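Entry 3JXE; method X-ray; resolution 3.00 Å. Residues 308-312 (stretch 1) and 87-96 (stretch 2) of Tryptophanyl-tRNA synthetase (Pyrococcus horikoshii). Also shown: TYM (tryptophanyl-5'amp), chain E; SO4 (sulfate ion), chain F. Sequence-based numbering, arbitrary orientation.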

ATOM      1  N   GLU B 308     -32.913  23.227   7.938  1.00109.78           N
ATOM      2  CA  GLU B 308     -33.621  22.236   7.135  1.00109.73           C
ATOM      3  C   GLU B 308     -32.884  20.898   7.112  1.00109.74           C
ATOM      4  O   GLU B 308     -33.509  19.838   7.158  1.00109.75           O
ATOM      5  CB  GLU B 308     -33.814  22.750   5.704  1.00109.71           C
ATOM      6  CG  GLU B 308     -34.737  21.892   4.839  1.00109.67           C
ATOM      7  CD  GLU B 308     -34.606  22.192   3.355  1.00109.64           C
ATOM      8  OE1 GLU B 308     -34.601  23.383   2.976  1.00109.67           O
ATOM      9  OE2 GLU B 308     -34.514  21.229   2.566  1.00109.67           O
ATOM     10  N   ILE B 309     -31.556  20.952   7.057  1.00109.74           N
ATOM     11  CA  ILE B 309     -30.757  19.749   6.815  1.00109.76           C
ATOM     12  C   ILE B 309     -30.194  19.064   8.067  1.00109.78           C
ATOM     13  O   ILE B 309     -29.822  17.890   8.004  1.00109.77           O
ATOM     14  CB  ILE B 309     -29.628  19.995   5.767  1.00109.75           C
ATOM     15  CG1 ILE B 309     -28.564  20.958   6.310  1.00109.69           C
ATOM     16  CG2 ILE B 309     -30.224  20.481   4.439  1.00109.85           C
ATOM     17  CD1 ILE B 309     -27.365  21.141   5.400  1.00109.62           C
ATOM     18  N   PHE B 310     -30.137  19.775   9.193  1.00109.86           N
ATOM     19  CA  PHE B 310     -29.516  19.208  10.397  1.00109.96           C
ATOM     20  C   PHE B 310     -30.080  19.649  11.756  1.00110.14           C
ATOM     21  O   PHE B 310     -30.162  18.835  12.677  1.00110.13           O
ATOM     22  CB  PHE B 310     -27.995  19.425  10.363  1.00109.88           C
ATOM     23  CG  PHE B 310     -27.234  18.577  11.348  1.00109.61           C
ATOM     24  CD1 PHE B 310     -27.229  17.189  11.235  1.00109.40           C
ATOM     25  CD2 PHE B 310     -26.513  19.169  12.381  1.00109.41           C
ATOM     26  CE1 PHE B 310     -26.527  16.401  12.144  1.00109.26           C
ATOM     27  CE2 PHE B 310     -25.806  18.390  13.293  1.00109.28           C
ATOM     28  CZ  PHE B 310     -25.813  17.003  13.173  1.00109.25           C
ATOM     29  N   PHE B 311     -30.469  20.915  11.882  1.00110.40           N
ATOM     30  CA  PHE B 311     -30.713  21.499  13.209  1.00110.69           C
ATOM     31  C   PHE B 311     -32.143  21.447  13.763  1.00111.00           C
ATOM     32  O   PHE B 311     -32.339  21.028  14.909  1.00111.04           O
ATOM     33  CB  PHE B 311     -30.132  22.914  13.294  1.00110.60           C
ATOM     34  CG  PHE B 311     -28.635  22.948  13.193  1.00110.41           C
ATOM     35  CD1 PHE B 311     -27.843  22.496  14.247  1.00110.20           C
ATOM     36  CD2 PHE B 311     -28.015  23.418  12.041  1.00110.29           C
ATOM     37  CE1 PHE B 311     -26.456  22.517  14.155  1.00110.09           C
ATOM     38  CE2 PHE B 311     -26.627  23.445  11.941  1.00110.16           C
ATOM     39  CZ  PHE B 311     -25.848  22.993  13.000  1.00110.04           C
ATOM     40  N   GLU B 312     -33.129  21.872  12.976  1.00111.36           N
ATOM     41  CA  GLU B 312     -34.519  21.843  13.443  1.00111.70           C
ATOM     42  C   GLU B 312     -35.196  20.502  13.154  1.00111.94           C
ATOM     43  O   GLU B 312     -35.527  20.194  12.007  1.00111.99           O
ATOM     44  CB  GLU B 312     -35.332  23.016  12.878  1.00111.66           C
ATOM     45  CG  GLU B 312     -36.753  23.131  13.447  1.00111.77           C
ATOM     46  CD  GLU B 312     -36.796  23.118  14.973  1.00111.85           C
ATOM     47  OE1 GLU B 312     -36.232  24.036  15.605  1.00111.87           O
ATOM     48  OE2 GLU B 312     -37.401  22.187  15.544  1.00111.83           O
TER
HETATM   49  P   TYM E 900     -13.592  13.851   3.988  0.80 43.72           P
HETATM   50  O1P TYM E 900     -12.757  13.641   5.191  0.80 43.57           O
HETATM   51  O2P TYM E 900     -13.279  14.963   3.065  0.80 43.90           O
HETATM   52  O5' TYM E 900     -15.127  14.023   4.442  0.80 43.91           O
HETATM   53  C5' TYM E 900     -15.723  13.053   5.311  0.80 44.62           C
HETATM   54  C4' TYM E 900     -17.219  12.886   5.014  0.80 45.19           C
HETATM   55  O4' TYM E 900     -17.859  14.192   4.998  0.80 45.24           O
HETATM   56  C1' TYM E 900     -18.545  14.361   3.723  0.80 45.50           C
HETATM   57  N9  TYM E 900     -18.497  15.833   3.456  0.80 45.48           N
HETATM   58  C4  TYM E 900     -19.538  16.663   3.495  0.80 45.35           C
HETATM   59  N3  TYM E 900     -20.853  16.492   3.733  0.80 45.35           N
HETATM   60  C2  TYM E 900     -21.694  17.519   3.700  0.80 45.11           C
HETATM   61  N1  TYM E 900     -21.272  18.747   3.434  0.80 44.98           N
HETATM   62  C6  TYM E 900     -19.973  18.991   3.190  0.80 45.27           C
HETATM   63  N6  TYM E 900     -19.566  20.230   2.926  0.80 45.35           N
HETATM   64  C5  TYM E 900     -19.065  17.935   3.215  0.80 45.32           C
HETATM   65  N7  TYM E 900     -17.753  17.837   3.021  0.80 45.33           N
HETATM   66  C8  TYM E 900     -17.409  16.556   3.175  0.80 45.38           C
HETATM   67  C2' TYM E 900     -17.784  13.461   2.753  0.80 45.69           C
HETATM   68  O2' TYM E 900     -18.646  13.030   1.704  0.80 45.76           O
HETATM   69  C3' TYM E 900     -17.440  12.265   3.634  0.80 45.70           C
HETATM   70  O3' TYM E 900     -18.568  11.377   3.716  0.80 46.38           O
HETATM   71  NH3 TYM E 900     -11.238  10.377   1.356  0.80 43.19           N
HETATM   72  CA  TYM E 900     -12.378  10.571   2.261  0.80 43.21           C
HETATM   73  CB  TYM E 900     -12.259   9.616   3.450  0.80 43.13           C
HETATM   74  CG  TYM E 900     -13.025   8.280   3.208  0.80 42.78           C
HETATM   75  CD2 TYM E 900     -14.391   8.092   3.030  0.80 42.29           C
HETATM   76  CE2 TYM E 900     -14.618   6.721   2.849  0.80 42.20           C
HETATM   77  CE3 TYM E 900     -15.465   8.979   3.008  0.80 42.33           C
HETATM   78  CD1 TYM E 900     -12.472   7.048   3.135  0.80 42.80           C
HETATM   79  NE1 TYM E 900     -13.459   6.070   2.911  0.80 42.45           N
HETATM   80  CZ2 TYM E 900     -15.911   6.251   2.650  0.80 42.08           C
HETATM   81  CZ3 TYM E 900     -16.761   8.502   2.804  0.80 42.14           C
HETATM   82  CH2 TYM E 900     -16.984   7.138   2.625  0.80 42.04           C
HETATM   83  C   TYM E 900     -12.396  12.014   2.780  0.80 43.36           C
HETATM   84  O   TYM E 900     -11.353  12.668   2.845  0.80 43.36           O
HETATM   85  OPP TYM E 900     -13.642  12.466   3.142  0.80 43.46           O
HETATM   86  S   SO4 F 393     -13.012  20.025   3.790  0.70 54.90           S
HETATM   87  O1  SO4 F 393     -12.695  20.491   2.442  0.70 54.91           O
HETATM   88  O2  SO4 F 393     -14.442  20.173   4.035  0.70 54.86           O
HETATM   89  O3  SO4 F 393     -12.647  18.619   3.938  0.70 55.17           O
HETATM   90  O4  SO4 F 393     -12.257  20.810   4.758  0.70 55.04           O
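Stretch 2 87-96: HIGHIIPFFA

A helix that borders bound ligands on one side can pack through apolar side chains on another, and tryptophanyl-tRNA synthetase from Pyrococcus horikoshii offers a compact example. Residues 308-311 belong to a helix that begins earlier in the chain and contains a wider pi-type turn; Glu 312 is the first residue to leave helical geometry. Against this end lies the segment 87-96, in which His 87 caps a helix that continues beyond Ala 96. The two segments are more than 200 residues apart in sequence, and no hydrogen bond joins them. Together they bury 287 Å² of surface, and their backbones stay well separated: the nearest CA atoms, those of Phe 310 and Ile 92, are 7.8 Å apart. Side chains must therefore fill the gap.

Along the first segment, Glu 308 stays out of reach of the second helix, and its OE1 is hydrogen-bonded elsewhere in the structure. Ile 309 comes closer, but its CA-to-CB bond points sideways, and its contact is made by the backbone, with O of Ile 309 4.4 Å from CD1 of Ile 92.

Phe 310 is the centre of the contact. Its CA-to-CB bond points toward the second helix, and with chi1 in the t well the ring reaches three residues of it. CD1 of Phe 310 lies 3.8 Å from CG1 of Ile 92, while CZ of Phe 310 is 4.3 Å from CG2 of Ile 91. The same CZ atom approaches CE1 of Phe 95 to 3.7 Å. Here the two rings form an edge-to-face pair: the edge of Phe 310 is directed at the face of Phe 95, with centroids 5.3 Å apart and planes at 69°. In such an arrangement the slightly positive hydrogens of one ring edge meet the electron-rich face of the other.

Phe 311 starts sideways, but with chi1 in the m well the end of its ring comes nearer, and its CZ lies 3.5 Å from CD1 of Ile 88, which sits at the ring edge. The order of contacts is thus reversed, in that Phe 310 meets Ile 91, Ile 92 and Phe 95 whereas Phe 311, one residue later, meets the earlier Ile 88. Glu 312 makes no contact with the second helix.

Three of the four side-chain partners, Ile 88, Ile 92 and Phe 95, recur at a spacing of four and three residues, with CA-to-CB bonds toward the first segment; that of Ile 91 points sideways. The helix is kinked where the N atoms of Pro 93 and Phe 94 have no bond to the preceding turn; regular bonding is found again at Phe 95, whose N lies 3.1 Å from O of Ile 91.

Other residues of the segment meet the bound groups. At Gly 89, an ideal CB would lie only 2.8 Å from C6 of the tryptophanyl-5'amp, so the absence of a side chain leaves room for the adenine. His 87 NE2 donates a hydrogen bond to O2 of a sulfate, probably from the crystallisation liquor, at 2.8 Å, and His 90 NE2 donates one to sulfate O3 at 3.0 Å.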

ATOM      1  N   HIS B  87     -15.632  19.649  10.633  1.00 67.64           N
ATOM      2  CA  HIS B  87     -16.755  20.581  10.706  1.00 67.87           C
ATOM      3  C   HIS B  87     -18.096  19.849  10.619  1.00 68.04           C
ATOM      4  O   HIS B  87     -18.135  18.620  10.532  1.00 68.03           O
ATOM      5  CB  HIS B  87     -16.640  21.705   9.664  1.00 67.87           C
ATOM      6  CG  HIS B  87     -16.602  21.232   8.245  1.00 67.93           C
ATOM      7  ND1 HIS B  87     -17.642  20.542   7.658  1.00 68.06           N
ATOM      8  CD2 HIS B  87     -15.662  21.383   7.282  1.00 68.00           C
ATOM      9  CE1 HIS B  87     -17.334  20.269   6.404  1.00 68.22           C
ATOM     10  NE2 HIS B  87     -16.139  20.771   6.149  1.00 68.27           N
ATOM     11  N   ILE B  88     -19.187  20.612  10.644  1.00 68.29           N
ATOM     12  CA  ILE B  88     -20.536  20.046  10.710  1.00 68.56           C
ATOM     13  C   ILE B  88     -20.962  19.237   9.484  1.00 68.78           C
ATOM     14  O   ILE B  88     -21.749  18.293   9.600  1.00 68.87           O
ATOM     15  CB  ILE B  88     -21.579  21.124  11.128  1.00 68.55           C
ATOM     16  CG1 ILE B  88     -22.030  20.852  12.564  1.00 68.55           C
ATOM     17  CG2 ILE B  88     -22.787  21.161  10.184  1.00 68.40           C
ATOM     18  CD1 ILE B  88     -22.445  22.083  13.322  1.00 69.09           C
ATOM     19  N   GLY B  89     -20.421  19.597   8.320  1.00 68.99           N
ATOM     20  CA  GLY B  89     -20.648  18.846   7.087  1.00 69.17           C
ATOM     21  C   GLY B  89     -20.092  17.434   7.150  1.00 69.30           C
ATOM     22  O   GLY B  89     -20.741  16.485   6.710  1.00 69.28           O
ATOM     23  N   HIS B  90     -18.892  17.305   7.718  1.00 69.44           N
ATOM     24  CA  HIS B  90     -18.211  16.015   7.851  1.00 69.60           C
ATOM     25  C   HIS B  90     -18.964  15.000   8.716  1.00 69.82           C
ATOM     26  O   HIS B  90     -18.810  13.793   8.526  1.00 69.88           O
ATOM     27  CB  HIS B  90     -16.799  16.198   8.423  1.00 69.51           C
ATOM     28  CG  HIS B  90     -15.881  16.998   7.552  1.00 69.33           C
ATOM     29  ND1 HIS B  90     -14.998  17.926   8.063  1.00 69.17           N
ATOM     30  CD2 HIS B  90     -15.703  17.011   6.209  1.00 69.23           C
ATOM     31  CE1 HIS B  90     -14.315  18.472   7.073  1.00 69.08           C
ATOM     32  NE2 HIS B  90     -14.726  17.937   5.938  1.00 69.16           N
ATOM     33  N   ILE B  91     -19.771  15.487   9.656  1.00 70.06           N
ATOM     34  CA  ILE B  91     -20.404  14.617  10.651  1.00 70.29           C
ATOM     35  C   ILE B  91     -21.769  14.050  10.230  1.00 70.56           C
ATOM     36  O   ILE B  91     -22.208  13.032  10.771  1.00 70.61           O
ATOM     37  CB  ILE B  91     -20.486  15.303  12.054  1.00 70.24           C
ATOM     38  CG1 ILE B  91     -20.441  14.267  13.184  1.00 70.05           C
ATOM     39  CG2 ILE B  91     -21.716  16.209  12.172  1.00 70.20           C
ATOM     40  CD1 ILE B  91     -19.114  13.549  13.323  1.00 69.81           C
ATOM     41  N   ILE B  92     -22.423  14.697   9.266  1.00 70.87           N
ATOM     42  CA  ILE B  92     -23.741  14.246   8.798  1.00 71.23           C
ATOM     43  C   ILE B  92     -23.741  12.801   8.267  1.00 71.55           C
ATOM     44  O   ILE B  92     -24.617  12.019   8.643  1.00 71.58           O
ATOM     45  CB  ILE B  92     -24.397  15.237   7.795  1.00 71.21           C
ATOM     46  CG1 ILE B  92     -24.654  16.584   8.486  1.00 71.38           C
ATOM     47  CG2 ILE B  92     -25.699  14.657   7.234  1.00 71.14           C
ATOM     48  CD1 ILE B  92     -25.425  17.602   7.655  1.00 71.48           C
ATOM     49  N   PRO B  93     -22.763  12.438   7.401  1.00 71.87           N
ATOM     50  CA  PRO B  93     -22.673  11.037   6.976  1.00 72.09           C
ATOM     51  C   PRO B  93     -22.615  10.056   8.145  1.00 72.34           C
ATOM     52  O   PRO B  93     -23.205   8.978   8.065  1.00 72.42           O
ATOM     53  CB  PRO B  93     -21.360  10.994   6.188  1.00 72.06           C
ATOM     54  CG  PRO B  93     -21.201  12.366   5.667  1.00 72.05           C
ATOM     55  CD  PRO B  93     -21.725  13.261   6.752  1.00 71.92           C
ATOM     56  N   PHE B  94     -21.924  10.437   9.220  1.00 72.62           N
ATOM     57  CA  PHE B  94     -21.783   9.583  10.401  1.00 72.93           C
ATOM     58  C   PHE B  94     -23.080   9.430  11.198  1.00 73.19           C
ATOM     59  O   PHE B  94     -23.329   8.373  11.782  1.00 73.23           O
ATOM     60  CB  PHE B  94     -20.647  10.082  11.298  1.00 72.83           C
ATOM     61  CG  PHE B  94     -19.281   9.909  10.694  1.00 72.85           C
ATOM     62  CD1 PHE B  94     -18.678  10.951   9.998  1.00 72.76           C
ATOM     63  CD2 PHE B  94     -18.600   8.702  10.813  1.00 72.81           C
ATOM     64  CE1 PHE B  94     -17.412  10.796   9.434  1.00 72.58           C
ATOM     65  CE2 PHE B  94     -17.336   8.537  10.251  1.00 72.77           C
ATOM     66  CZ  PHE B  94     -16.742   9.588   9.560  1.00 72.59           C
ATOM     67  N   PHE B  95     -23.896  10.482  11.219  1.00 73.52           N
ATOM     68  CA  PHE B  95     -25.215  10.430  11.851  1.00 73.83           C
ATOM     69  C   PHE B  95     -26.179   9.544  11.069  1.00 74.06           C
ATOM     70  O   PHE B  95     -27.009   8.847  11.657  1.00 74.10           O
ATOM     71  CB  PHE B  95     -25.804  11.835  12.014  1.00 73.83           C
ATOM     72  CG  PHE B  95     -25.398  12.518  13.288  1.00 73.88           C
ATOM     73  CD1 PHE B  95     -24.333  13.412  13.307  1.00 74.00           C
ATOM     74  CD2 PHE B  95     -26.082  12.264  14.475  1.00 73.94           C
ATOM     75  CE1 PHE B  95     -23.953  14.044  14.488  1.00 74.21           C
ATOM     76  CE2 PHE B  95     -25.711  12.890  15.661  1.00 74.07           C
ATOM     77  CZ  PHE B  95     -24.645  13.782  15.668  1.00 74.17           C
ATOM     78  N   ALA B  96     -26.062   9.582   9.743  1.00 74.39           N
ATOM     79  CA  ALA B  96     -26.847   8.723   8.865  1.00 74.73           C
ATOM     80  C   ALA B  96     -26.448   7.265   9.053  1.00 75.02           C
ATOM     81  O   ALA B  96     -27.302   6.380   9.085  1.00 75.05           O
ATOM     82  CB  ALA B  96     -26.670   9.143   7.417  1.00 74.67           C
TER